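PDB 5HXA: alpha,alpha-trehalose-phosphate synthase (UDP-forming) from Burkholderia xenovorans, which belongs to glycosyltransferase family 20 and has the two-domain GT-B fold of that clan, with two alpha/beta domains each built round its own sheet. Local coordinates for residues A184-D189 and R225-G230; D204-G209 and G218-Y223; E379-Q384 and D439-M444. One frame throughout, in Å; residues are numbered along the deposited sequence.

How the interactions relate
Interactions 1 and 2 adjoin in the ten-stranded mixed sheet, their centres 9 Å apart, whereas interaction 3 belongs to the part of the chain built round the six-stranded parallel sheet, 33 Å from interaction 1 and 36 Å from interaction 2 between centres. Strands 219-222 and 225-231 follow each other in the chain and pair antiparallel, with Leu227 O 2.8 Å from Val220 N; Cys186 SG also lies 3.6 Å from Tyr223 CD2. Residues 204-223 lie between Asp189 and Arg225, within the span interaction 1 bridges. Interaction 3 comes later in sequence, its nearest atoms about 17 Å from interaction 1. A sodium ion is about 12 Å from the Phe205 side chain.

Interaction 1: A184-D189 and R225-G230; sequences AMCSYD and RFLKVG
Arg225, Leu227 and Asp189 have the most surface buried here, and they join the turn that follows helix 178-185 to strand 225-231. Arg225 lays its side chain across the turn. Its chain bends at chi3, which places NE 3.2 Å from Cys186 O; the 122° angle at the hydrogen makes this a weak bond. Farther out, NH2 forms a salt bridge with Asp189 OD1 at 3.4 Å. The carboxylate oxygen lies in the guanidinium plane, at its edge, although the two planes are turned 52° apart, while Ser187 O sits over one face. Water 3 spans the ion pair, donating to Asp189 OD1 and accepting weakly from Arg225 NH2. Water 1 accepts from Arg225 NE, and water 2 links Asp189 OD1 to Phe226 O. The other carboxylate oxygen, Asp189 OD2, is bound by Arg150, which therefore shares this acid with Arg225.

The type I turn Met185-Tyr188 leads the chain from the helix into strand 190-193, which runs parallel to strand 134-138 and to strand 158-161 in the Rossmann-like part of the GT-B fold. Strand 225-231 lies parallel to strand 190-193 and antiparallel to 219-222. The join to 190-193 begins at Asp189: Lys228 N donates to Asp189 O at 2.9 Å, with an angle of 166° at the hydrogen. Leu227 CA approaches the same oxygen at 3.3 Å in a CA-H...O contact. Leu227 CG stands between the backbone N and the carbonyl carbon. CD2 lies 4.0 Å from Cys186 CB, and Leu227 CB rests 3.3 Å from Tyr188 O.

Interaction 2: D204-G209 and G218-Y223; sequences DFIERG and GMVHAY
Ile206, on helix 196-208, points its side chain at strand 219-222, a helix-on-sheet contact near one edge of the ten-stranded mixed sheet of this GT-B protein. The two branches of Ile206 divide the work. CG2, anti to the backbone N, meets Ala222 CB at 3.8 Å and comes more loosely to Val220 CG1, 4.4 Å away. Ala222 and Val220 are alternate residues of the strand, and both direct their side chains at the helix. The other branch, CG1, is anti to the carbonyl carbon (chi1 -74°) and approaches Tyr223 CE2 obliquely at 4.5 Å.

Just beyond the strand, the side chain of Tyr223 ends nearer the helix than its first bond suggests. Phe205 likewise starts off to one side, and its ring comes nearer at the end. Val182 of helix 178-185 touches Phe205, Ile206 and Tyr223, while Asp204 and Arg208 form reciprocal salt bridges with Arg208 and Asp204 of the second subunit. The Phe205 and Tyr223 side chains cross at about a right angle, with Tyr223 OH near the plane of the Phe205 ring, at its edge, 4.0 Å from CE2.

Interaction 3: E379-Q384 and D439-M444; sequences EYVASQ and DMMAPM
This is a buried, apolar helix-to-helix contact in which three methionines of helix 430-446 pack against Val381 and Ala382 near the C-terminal end of helix 375-382. The backbones come nearest at Ala382 and Met441, whose CA atoms are 6.7 Å apart. Val381 supplies the largest buried surface. Its CG2 meets Met440 CE at 3.8 Å, and Met440 SD is equally near; the two side chains cross at about a right angle. CG1, anti to the backbone N (chi1 175°), lies 3.8 Å from Met444 CE. The valine branches are thus each covered by a different methionine methyl, although Met440 CE also touches CG1. Met444 and Met440 both bend at chi3, which sets the final methyl of each chain.

Both helices pack beside the six-stranded parallel sheet of this GT-B protein's second alpha/beta domain: Leu392 on strand 391-395 is touched by both Val381 and Met440, so it borders the same apolar cluster. On the Ala382 side, Met441 presents sulfur instead of a methyl: the bend at chi2 (-66°) sets SD 3.7 Å from Ala382 CA. Helix 430-446 is kinked at Pro443, whose nitrogen makes no bond to the preceding turn, and Met444 N reaches Met440 O only weakly. Within segment 379-384, two side chains bond back to backbone carbonyls: Ser383 OG donates to Glu379 O at 2.8 Å from above the carbonyl plane, on the face opposite Ser383 N, and Gln384 NE2 donates to Tyr380 O at 2.9 Å and also bonds Phe358 O.

Interaction 1: A184-D189 and R225-G230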
ATOM      1  N   ALA A 184       2.415  22.419  -4.173  1.00 20.53           N
ATOM      2  CA  ALA A 184       1.245  23.290  -4.246  1.00 20.62           C
ATOM      3  C   ALA A 184       0.509  23.342  -2.916  1.00 17.58           C
ATOM      4  O   ALA A 184      -0.003  24.396  -2.524  1.00 18.80           O
ATOM      5  CB  ALA A 184       0.305  22.831  -5.362  1.00 19.06           C
ATOM      6  N   MET A 185       0.437  22.216  -2.203  1.00 18.70           N
ATOM      7  CA  MET A 185      -0.255  22.221  -0.913  1.00 16.78           C
ATOM      8  C   MET A 185       0.375  23.201   0.078  1.00 20.31           C
ATOM      9  O   MET A 185      -0.315  23.704   0.969  1.00 19.32           O
ATOM     10  CB  MET A 185      -0.272  20.818  -0.308  1.00 19.04           C
ATOM     11  CG  MET A 185      -1.245  19.847  -1.007  1.00 18.90           C
ATOM     12  SD  MET A 185      -1.035  18.160  -0.411  1.00 19.62           S
ATOM     13  CE  MET A 185      -1.909  18.208   1.168  1.00 15.30           C
ATOM     14  N   CYS A 186       1.677  23.468  -0.036  1.00 18.73           N
ATOM     15  CA  CYS A 186       2.317  24.379   0.909  1.00 19.72           C
ATOM     16  C   CYS A 186       2.051  25.852   0.600  1.00 20.54           C
ATOM     17  O   CYS A 186       2.578  26.726   1.308  1.00 18.21           O
ATOM     18  CB  CYS A 186       3.820  24.091   0.961  1.00 21.13           C
ATOM     19  SG  CYS A 186       4.180  22.443   1.696  1.00 20.96           S
ATOM     20  N   SER A 187       1.243  26.153  -0.426  1.00 18.42           N
ATOM     21  CA  SER A 187       0.702  27.502  -0.578  1.00 21.56           C
ATOM     22  C   SER A 187      -0.400  27.799   0.427  1.00 20.58           C
ATOM     23  O   SER A 187      -0.737  28.973   0.621  1.00 21.74           O
ATOM     24  CB  SER A 187       0.165  27.708  -1.999  1.00 22.25           C
ATOM     25  OG  SER A 187       1.242  27.794  -2.916  1.00 21.65           O
ATOM     26  N   TYR A 188      -0.985  26.768   1.039  1.00 17.31           N
ATOM     27  CA  TYR A 188      -1.905  26.960   2.152  1.00 16.92           C
ATOM     28  C   TYR A 188      -1.158  27.452   3.389  1.00 22.94           C
ATOM     29  O   TYR A 188      -0.033  27.022   3.667  1.00 18.84           O
ATOM     30  CB  TYR A 188      -2.627  25.643   2.484  1.00 15.93           C
ATOM     31  CG  TYR A 188      -3.680  25.223   1.460  1.00 19.35           C
ATOM     32  CD1 TYR A 188      -4.923  25.851   1.421  1.00 23.32           C
ATOM     33  CD2 TYR A 188      -3.438  24.178   0.565  1.00 15.97           C
ATOM     34  CE1 TYR A 188      -5.896  25.475   0.492  1.00 21.94           C
ATOM     35  CE2 TYR A 188      -4.404  23.789  -0.373  1.00 17.57           C
ATOM     36  CZ  TYR A 188      -5.621  24.449  -0.406  1.00 19.05           C
ATOM     37  OH  TYR A 188      -6.571  24.081  -1.327  1.00 20.74           O
ATOM     38  N   ASP A 189      -1.806  28.344   4.151  1.00 17.79           N
ATOM     39  CA  ASP A 189      -1.264  28.791   5.433  1.00 17.54           C
ATOM     40  C   ASP A 189      -1.485  27.771   6.543  1.00 23.67           C
ATOM     41  O   ASP A 189      -0.678  27.695   7.474  1.00 18.78           O
ATOM     42  CB  ASP A 189      -1.898  30.116   5.857  1.00 18.02           C
ATOM     43  CG  ASP A 189      -1.555  31.246   4.920  1.00 26.25           C
ATOM     44  OD1 ASP A 189      -0.354  31.587   4.815  1.00 27.25           O
ATOM     45  OD2 ASP A 189      -2.486  31.791   4.291  1.00 21.45           O
ATOM     46  N   ARG A 225       8.066  28.874   2.155  1.00 17.75           N
ATOM     47  CA  ARG A 225       6.889  29.348   2.880  1.00 20.81           C
ATOM     48  C   ARG A 225       6.827  28.675   4.245  1.00 18.57           C
ATOM     49  O   ARG A 225       7.294  27.546   4.419  1.00 19.83           O
ATOM     50  CB  ARG A 225       5.573  29.051   2.112  1.00 21.41           C
ATOM     51  CG  ARG A 225       5.416  29.737   0.753  1.00 23.47           C
ATOM     52  CD  ARG A 225       4.019  29.467   0.141  1.00 23.05           C
ATOM     53  NE  ARG A 225       2.946  29.875   1.061  1.00 23.46           N
ATOM     54  CZ  ARG A 225       2.329  31.056   1.041  1.00 28.36           C
ATOM     55  NH1 ARG A 225       2.642  31.971   0.132  1.00 25.44           N
ATOM     56  NH2 ARG A 225       1.385  31.327   1.942  1.00 22.27           N
ATOM     57  N   PHE A 226       6.237  29.376   5.212  1.00 22.24           N
ATOM     58  CA  PHE A 226       5.861  28.776   6.485  1.00 18.76           C
ATOM     59  C   PHE A 226       4.366  28.472   6.472  1.00 23.03           C
ATOM     60  O   PHE A 226       3.575  29.191   5.858  1.00 22.46           O
ATOM     61  CB  PHE A 226       6.198  29.697   7.666  1.00 18.63           C
ATOM     62  CG  PHE A 226       7.615  29.539   8.186  1.00 23.80           C
ATOM     63  CD1 PHE A 226       8.680  30.137   7.529  1.00 18.55           C
ATOM     64  CD2 PHE A 226       7.875  28.783   9.325  1.00 23.11           C
ATOM     65  CE1 PHE A 226       9.994  29.992   7.995  1.00 22.37           C
ATOM     66  CE2 PHE A 226       9.187  28.629   9.797  1.00 22.22           C
ATOM     67  CZ  PHE A 226      10.244  29.241   9.137  1.00 20.47           C
ATOM     68  N   LEU A 227       3.986  27.395   7.155  1.00 18.61           N
ATOM     69  CA  LEU A 227       2.583  27.015   7.275  1.00 18.19           C
ATOM     70  C   LEU A 227       2.425  26.197   8.547  1.00 20.94           C
ATOM     71  O   LEU A 227       3.388  25.609   9.051  1.00 20.90           O
ATOM     72  CB  LEU A 227       2.093  26.207   6.060  1.00 17.88           C
ATOM     73  CG  LEU A 227       2.791  24.886   5.723  1.00 19.02           C
ATOM     74  CD1 LEU A 227       1.833  23.927   5.023  1.00 19.57           C
ATOM     75  CD2 LEU A 227       4.039  25.092   4.843  1.00 20.40           C
ATOM     76  N   LYS A 228       1.196  26.161   9.062  1.00 19.73           N
ATOM     77  CA  LYS A 228       0.861  25.321  10.207  1.00 22.14           C
ATOM     78  C   LYS A 228       0.210  24.041   9.704  1.00 24.97           C
ATOM     79  O   LYS A 228      -0.674  24.089   8.842  1.00 21.74           O
ATOM     80  CB  LYS A 228      -0.075  26.042  11.184  1.00 24.14           C
ATOM     81  CG  LYS A 228      -0.337  25.238  12.469  1.00 27.69           C
ATOM     82  CD  LYS A 228      -1.032  26.077  13.513  1.00 42.25           C
ATOM     83  CE  LYS A 228      -1.304  25.283  14.785  1.00 44.50           C
ATOM     84  NZ  LYS A 228      -0.053  24.840  15.443  1.00 48.01           N
ATOM     85  N   VAL A 229       0.655  22.900  10.224  1.00 20.04           N
ATOM     86  CA  VAL A 229       0.135  21.600   9.818  1.00 16.47           C
ATOM     87  C   VAL A 229      -0.337  20.878  11.073  1.00 20.70           C
ATOM     88  O   VAL A 229       0.427  20.739  12.033  1.00 21.88           O
ATOM     89  CB  VAL A 229       1.197  20.767   9.066  1.00 21.81           C
ATOM     90  CG1 VAL A 229       0.588  19.487   8.500  1.00 19.38           C
ATOM     91  CG2 VAL A 229       1.823  21.591   7.928  1.00 20.81           C
ATOM     92  N   GLY A 230      -1.599  20.435  11.081  1.00 21.91           N
ATOM     93  CA  GLY A 230      -2.135  19.818  12.280  1.00 18.18           C
ATOM     94  C   GLY A 230      -3.137  18.718  11.991  1.00 21.45           C
ATOM     95  O   GLY A 230      -3.600  18.540  10.863  1.00 19.77           O
TER
HETATM   96  O   HOH W   1       1.946  28.912   3.525  1.00 19.17           O
HETATM   97  O   HOH W   2       1.711  31.158   6.543  1.00 17.75           O
HETATM   98  O   HOH W   3       0.576  33.759   3.643  1.00 30.07           O

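Interaction 2: D204-G209 and G218-Y223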
ATOM      1  N   ASP A 204       6.601  13.779   6.897  1.00 15.58           N
ATOM      2  CA  ASP A 204       7.651  12.842   6.486  1.00 18.94           C
ATOM      3  C   ASP A 204       8.047  13.048   5.029  1.00 14.99           C
ATOM      4  O   ASP A 204       9.237  12.983   4.681  1.00 18.69           O
ATOM      5  CB  ASP A 204       7.194  11.396   6.681  1.00 18.93           C
ATOM      6  CG  ASP A 204       7.354  10.905   8.117  1.00 23.82           C
ATOM      7  OD1 ASP A 204       7.994  11.599   8.936  1.00 20.83           O
ATOM      8  OD2 ASP A 204       6.842   9.806   8.416  1.00 21.84           O
ATOM      9  N   PHE A 205       7.070  13.251   4.146  1.00 14.88           N
ATOM     10  CA  PHE A 205       7.420  13.438   2.743  1.00 17.07           C
ATOM     11  C   PHE A 205       8.311  14.657   2.589  1.00 19.00           C
ATOM     12  O   PHE A 205       9.348  14.617   1.908  1.00 20.40           O
ATOM     13  CB  PHE A 205       6.170  13.590   1.870  1.00 19.66           C
ATOM     14  CG  PHE A 205       6.506  13.848   0.427  1.00 21.91           C
ATOM     15  CD1 PHE A 205       6.743  12.788  -0.442  1.00 24.11           C
ATOM     16  CD2 PHE A 205       6.679  15.152  -0.041  1.00 19.04           C
ATOM     17  CE1 PHE A 205       7.107  13.022  -1.770  1.00 22.88           C
ATOM     18  CE2 PHE A 205       7.033  15.391  -1.356  1.00 19.78           C
ATOM     19  CZ  PHE A 205       7.244  14.327  -2.225  1.00 23.64           C
ATOM     20  N   ILE A 206       7.921  15.746   3.243  1.00 16.14           N
ATOM     21  CA  ILE A 206       8.630  17.012   3.105  1.00 14.73           C
ATOM     22  C   ILE A 206      10.043  16.898   3.662  1.00 19.08           C
ATOM     23  O   ILE A 206      11.016  17.308   3.017  1.00 20.43           O
ATOM     24  CB  ILE A 206       7.814  18.127   3.788  1.00 18.77           C
ATOM     25  CG1 ILE A 206       6.609  18.465   2.901  1.00 23.54           C
ATOM     26  CG2 ILE A 206       8.668  19.378   4.099  1.00 18.62           C
ATOM     27  CD1 ILE A 206       5.635  19.387   3.533  1.00 29.85           C
ATOM     28  N   GLU A 207      10.180  16.325   4.860  1.00 16.78           N
ATOM     29  CA  GLU A 207      11.499  16.245   5.481  1.00 18.96           C
ATOM     30  C   GLU A 207      12.395  15.254   4.754  1.00 21.63           C
ATOM     31  O   GLU A 207      13.566  15.539   4.486  1.00 18.08           O
ATOM     32  CB  GLU A 207      11.371  15.856   6.957  1.00 23.39           C
ATOM     33  CG  GLU A 207      10.729  16.925   7.825  1.00 24.99           C
ATOM     34  CD  GLU A 207      10.704  16.542   9.300  1.00 27.77           C
ATOM     35  OE1 GLU A 207      10.794  17.441  10.150  1.00 37.12           O
ATOM     36  OE2 GLU A 207      10.597  15.338   9.607  1.00 34.86           O
ATOM     37  N   ARG A 208      11.869  14.071   4.435  1.00 20.17           N
ATOM     38  CA  ARG A 208      12.724  13.041   3.857  1.00 26.02           C
ATOM     39  C   ARG A 208      13.065  13.331   2.406  1.00 25.77           C
ATOM     40  O   ARG A 208      14.110  12.880   1.926  1.00 26.93           O
ATOM     41  CB  ARG A 208      12.062  11.666   4.030  1.00 25.20           C
ATOM     42  CG  ARG A 208      11.943  11.349   5.513  1.00 31.70           C
ATOM     43  CD  ARG A 208      11.245  10.039   5.875  1.00 32.97           C
ATOM     44  NE  ARG A 208      11.527   9.764   7.287  1.00 47.34           N
ATOM     45  CZ  ARG A 208      11.066   8.730   7.985  1.00 42.77           C
ATOM     46  NH1 ARG A 208      10.276   7.842   7.412  1.00 28.74           N
ATOM     47  NH2 ARG A 208      11.403   8.589   9.263  1.00 46.01           N
ATOM     48  N   GLY A 209      12.239  14.103   1.712  1.00 21.62           N
ATOM     49  CA  GLY A 209      12.606  14.585   0.395  1.00 21.65           C
ATOM     50  C   GLY A 209      13.441  15.846   0.397  1.00 24.26           C
ATOM     51  O   GLY A 209      13.716  16.391  -0.675  1.00 26.38           O
ATOM     52  N   GLY A 218       3.838  23.051  15.607  1.00 26.08           N
ATOM     53  CA  GLY A 218       3.230  22.536  14.390  1.00 26.11           C
ATOM     54  C   GLY A 218       3.591  23.265  13.108  1.00 24.26           C
ATOM     55  O   GLY A 218       3.029  22.952  12.047  1.00 20.64           O
ATOM     56  N   MET A 219       4.519  24.205  13.161  1.00 21.50           N
ATOM     57  CA  MET A 219       4.893  24.968  11.981  1.00 17.82           C
ATOM     58  C   MET A 219       5.852  24.165  11.108  1.00 21.80           C
ATOM     59  O   MET A 219       6.629  23.342  11.600  1.00 23.67           O
ATOM     60  CB  MET A 219       5.535  26.296  12.392  1.00 20.55           C
ATOM     61  CG  MET A 219       4.601  27.220  13.176  1.00 29.21           C
ATOM     62  SD  MET A 219       3.131  27.730  12.262  1.00 29.49           S
ATOM     63  CE  MET A 219       3.835  28.826  11.033  1.00 25.13           C
ATOM     64  N   VAL A 220       5.780  24.412   9.796  1.00 20.35           N
ATOM     65  CA  VAL A 220       6.619  23.767   8.795  1.00 17.71           C
ATOM     66  C   VAL A 220       7.158  24.848   7.868  1.00 24.72           C
ATOM     67  O   VAL A 220       6.422  25.762   7.483  1.00 19.31           O
ATOM     68  CB  VAL A 220       5.830  22.718   7.985  1.00 20.49           C
ATOM     69  CG1 VAL A 220       6.650  22.239   6.778  1.00 15.96           C
ATOM     70  CG2 VAL A 220       5.422  21.560   8.872  1.00 16.94           C
ATOM     71  N   HIS A 221       8.439  24.742   7.509  1.00 20.72           N
ATOM     72  CA  HIS A 221       9.082  25.633   6.549  1.00 21.03           C
ATOM     73  C   HIS A 221       9.398  24.811   5.310  1.00 24.47           C
ATOM     74  O   HIS A 221      10.295  23.964   5.340  1.00 20.33           O
ATOM     75  CB  HIS A 221      10.354  26.235   7.137  1.00 18.82           C
ATOM     76  CG  HIS A 221      10.995  27.270   6.263  1.00 19.85           C
ATOM     77  ND1 HIS A 221      12.200  27.862   6.576  1.00 25.88           N
ATOM     78  CD2 HIS A 221      10.584  27.838   5.105  1.00 23.71           C
ATOM     79  CE1 HIS A 221      12.508  28.747   5.641  1.00 27.54           C
ATOM     80  NE2 HIS A 221      11.546  28.748   4.734  1.00 25.28           N
ATOM     81  N   ALA A 222       8.672  25.051   4.223  1.00 18.52           N
ATOM     82  CA  ALA A 222       8.884  24.258   3.019  1.00 24.67           C
ATOM     83  C   ALA A 222       8.559  25.095   1.792  1.00 21.89           C
ATOM     84  O   ALA A 222       7.620  25.895   1.815  1.00 20.56           O
ATOM     85  CB  ALA A 222       8.027  22.985   3.043  1.00 20.40           C
ATOM     86  N   TYR A 223       9.345  24.910   0.729  1.00 17.46           N
ATOM     87  CA  TYR A 223       9.120  25.598  -0.545  1.00 19.64           C
ATOM     88  C   TYR A 223       9.028  27.111  -0.348  1.00 23.65           C
ATOM     89  O   TYR A 223       8.152  27.782  -0.910  1.00 20.29           O
ATOM     90  CB  TYR A 223       7.866  25.063  -1.247  1.00 24.64           C
ATOM     91  CG  TYR A 223       7.782  23.547  -1.305  1.00 24.36           C
ATOM     92  CD1 TYR A 223       8.441  22.832  -2.298  1.00 21.02           C
ATOM     93  CD2 TYR A 223       7.045  22.838  -0.366  1.00 22.55           C
ATOM     94  CE1 TYR A 223       8.360  21.434  -2.347  1.00 22.16           C
ATOM     95  CE2 TYR A 223       6.960  21.449  -0.408  1.00 20.60           C
ATOM     96  CZ  TYR A 223       7.623  20.757  -1.404  1.00 23.90           C
ATOM     97  OH  TYR A 223       7.544  19.382  -1.456  1.00 22.77           O
TER

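Interaction 3: E379-Q384 and D439-M444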
ATOM      1  N   GLU A 379     -21.645   8.039  15.081  1.00 16.49           N
ATOM      2  CA  GLU A 379     -23.100   8.155  15.042  1.00 20.44           C
ATOM      3  C   GLU A 379     -23.779   6.935  15.649  1.00 20.12           C
ATOM      4  O   GLU A 379     -24.774   7.072  16.374  1.00 17.27           O
ATOM      5  CB  GLU A 379     -23.567   8.357  13.595  1.00 17.25           C
ATOM      6  CG  GLU A 379     -23.066   9.651  12.996  1.00 24.15           C
ATOM      7  CD  GLU A 379     -23.239   9.707  11.486  1.00 28.75           C
ATOM      8  OE1 GLU A 379     -23.528   8.664  10.871  1.00 28.86           O
ATOM      9  OE2 GLU A 379     -23.077  10.804  10.928  1.00 34.79           O
ATOM     10  N   TYR A 380     -23.268   5.735  15.345  1.00 16.62           N
ATOM     11  CA  TYR A 380     -23.836   4.513  15.910  1.00 17.50           C
ATOM     12  C   TYR A 380     -23.835   4.573  17.428  1.00 18.07           C
ATOM     13  O   TYR A 380     -24.837   4.239  18.078  1.00 17.86           O
ATOM     14  CB  TYR A 380     -23.055   3.261  15.454  1.00 14.98           C
ATOM     15  CG  TYR A 380     -23.525   2.037  16.229  1.00 17.20           C
ATOM     16  CD1 TYR A 380     -24.693   1.367  15.861  1.00 18.15           C
ATOM     17  CD2 TYR A 380     -22.841   1.593  17.362  1.00 18.33           C
ATOM     18  CE1 TYR A 380     -25.157   0.274  16.593  1.00 15.11           C
ATOM     19  CE2 TYR A 380     -23.295   0.501  18.108  1.00 18.29           C
ATOM     20  CZ  TYR A 380     -24.460  -0.147  17.722  1.00 21.71           C
ATOM     21  OH  TYR A 380     -24.918  -1.212  18.459  1.00 20.43           O
ATOM     22  N   VAL A 381     -22.700   4.967  18.013  1.00 16.98           N
ATOM     23  CA  VAL A 381     -22.592   5.002  19.471  1.00 17.69           C
ATOM     24  C   VAL A 381     -23.516   6.064  20.050  1.00 21.50           C
ATOM     25  O   VAL A 381     -24.279   5.799  20.988  1.00 19.15           O
ATOM     26  CB  VAL A 381     -21.129   5.221  19.898  1.00 15.91           C
ATOM     27  CG1 VAL A 381     -21.030   5.394  21.434  1.00 16.03           C
ATOM     28  CG2 VAL A 381     -20.278   4.034  19.444  1.00 17.12           C
ATOM     29  N   ALA A 382     -23.486   7.279  19.483  1.00 17.06           N
ATOM     30  CA  ALA A 382     -24.304   8.358  20.021  1.00 18.73           C
ATOM     31  C   ALA A 382     -25.797   8.094  19.846  1.00 18.68           C
ATOM     32  O   ALA A 382     -26.602   8.668  20.585  1.00 19.84           O
ATOM     33  CB  ALA A 382     -23.929   9.695  19.373  1.00 19.07           C
ATOM     34  N   SER A 383     -26.182   7.234  18.896  1.00 17.91           N
ATOM     35  CA  SER A 383     -27.592   6.870  18.736  1.00 22.27           C
ATOM     36  C   SER A 383     -28.113   5.973  19.854  1.00 23.31           C
ATOM     37  O   SER A 383     -29.331   5.850  20.007  1.00 21.55           O
ATOM     38  CB  SER A 383     -27.824   6.136  17.405  1.00 19.58           C
ATOM     39  OG  SER A 383     -27.605   6.983  16.298  1.00 21.21           O
ATOM     40  N   GLN A 384     -27.237   5.315  20.609  1.00 19.94           N
ATOM     41  CA  GLN A 384     -27.688   4.259  21.508  1.00 21.00           C
ATOM     42  C   GLN A 384     -28.503   4.808  22.676  1.00 22.77           C
ATOM     43  O   GLN A 384     -28.265   5.914  23.178  1.00 22.96           O
ATOM     44  CB  GLN A 384     -26.493   3.468  22.046  1.00 22.88           C
ATOM     45  CG  GLN A 384     -25.719   2.754  20.950  1.00 20.75           C
ATOM     46  CD  GLN A 384     -26.623   1.860  20.113  1.00 26.16           C
ATOM     47  OE1 GLN A 384     -27.300   0.976  20.647  1.00 22.16           O
ATOM     48  NE2 GLN A 384     -26.669   2.110  18.801  1.00 18.37           N
ATOM     49  N   ASP A 439     -17.795   5.609  28.126  1.00 20.82           N
ATOM     50  CA  ASP A 439     -16.392   5.928  27.852  1.00 24.60           C
ATOM     51  C   ASP A 439     -16.215   6.545  26.474  1.00 19.68           C
ATOM     52  O   ASP A 439     -15.277   7.319  26.265  1.00 21.88           O
ATOM     53  CB  ASP A 439     -15.511   4.673  27.946  1.00 19.40           C
ATOM     54  CG  ASP A 439     -15.276   4.211  29.381  1.00 26.55           C
ATOM     55  OD1 ASP A 439     -15.759   4.873  30.320  1.00 23.40           O
ATOM     56  OD2 ASP A 439     -14.595   3.179  29.567  1.00 24.21           O
ATOM     57  N   MET A 440     -17.071   6.183  25.511  1.00 17.99           N
ATOM     58  CA  MET A 440     -17.006   6.750  24.172  1.00 17.93           C
ATOM     59  C   MET A 440     -17.754   8.074  24.059  1.00 23.42           C
ATOM     60  O   MET A 440     -17.288   8.985  23.364  1.00 24.68           O
ATOM     61  CB  MET A 440     -17.549   5.740  23.156  1.00 17.77           C
ATOM     62  CG  MET A 440     -16.632   4.534  22.978  1.00 17.00           C
ATOM     63  SD  MET A 440     -17.217   3.437  21.675  1.00 21.99           S
ATOM     64  CE  MET A 440     -18.553   2.581  22.508  1.00 22.09           C
ATOM     65  N   MET A 441     -18.889   8.214  24.758  1.00 21.11           N
ATOM     66  CA  MET A 441     -19.660   9.456  24.700  1.00 21.29           C
ATOM     67  C   MET A 441     -18.879  10.641  25.268  1.00 23.81           C
ATOM     68  O   MET A 441     -18.993  11.768  24.769  1.00 20.56           O
ATOM     69  CB  MET A 441     -20.986   9.294  25.454  1.00 21.30           C
ATOM     70  CG  MET A 441     -21.996   8.377  24.762  1.00 24.42           C
ATOM     71  SD  MET A 441     -22.568   9.064  23.190  1.00 21.51           S
ATOM     72  CE  MET A 441     -23.756  10.293  23.747  1.00 22.82           C
ATOM     73  N   ALA A 442     -18.107  10.421  26.327  1.00 23.39           N
ATOM     74  CA  ALA A 442     -17.435  11.551  26.972  1.00 24.00           C
ATOM     75  C   ALA A 442     -16.451  12.261  26.048  1.00 21.59           C
ATOM     76  O   ALA A 442     -16.533  13.497  25.936  1.00 23.49           O
ATOM     77  CB  ALA A 442     -16.760  11.089  28.270  1.00 28.84           C
ATOM     78  N   PRO A 443     -15.512  11.583  25.372  1.00 21.50           N
ATOM     79  CA  PRO A 443     -14.634  12.319  24.450  1.00 25.24           C
ATOM     80  C   PRO A 443     -15.356  12.826  23.214  1.00 21.65           C
ATOM     81  O   PRO A 443     -14.946  13.853  22.658  1.00 20.51           O
ATOM     82  CB  PRO A 443     -13.547  11.290  24.096  1.00 25.81           C
ATOM     83  CG  PRO A 443     -14.212   9.985  24.281  1.00 24.54           C
ATOM     84  CD  PRO A 443     -15.106  10.170  25.472  1.00 23.35           C
ATOM     85  N   MET A 444     -16.429  12.159  22.772  1.00 19.22           N
ATOM     86  CA  MET A 444     -17.190  12.698  21.644  1.00 19.03           C
ATOM     87  C   MET A 444     -17.875  14.010  22.011  1.00 20.97           C
ATOM     88  O   MET A 444     -18.017  14.891  21.153  1.00 19.81           O
ATOM     89  CB  MET A 444     -18.228  11.689  21.149  1.00 18.30           C
ATOM     90  CG  MET A 444     -17.626  10.492  20.414  1.00 20.58           C
ATOM     91  SD  MET A 444     -18.834   9.671  19.354  1.00 22.35           S
ATOM     92  CE  MET A 444     -19.918   8.895  20.547  1.00 15.99           C
TER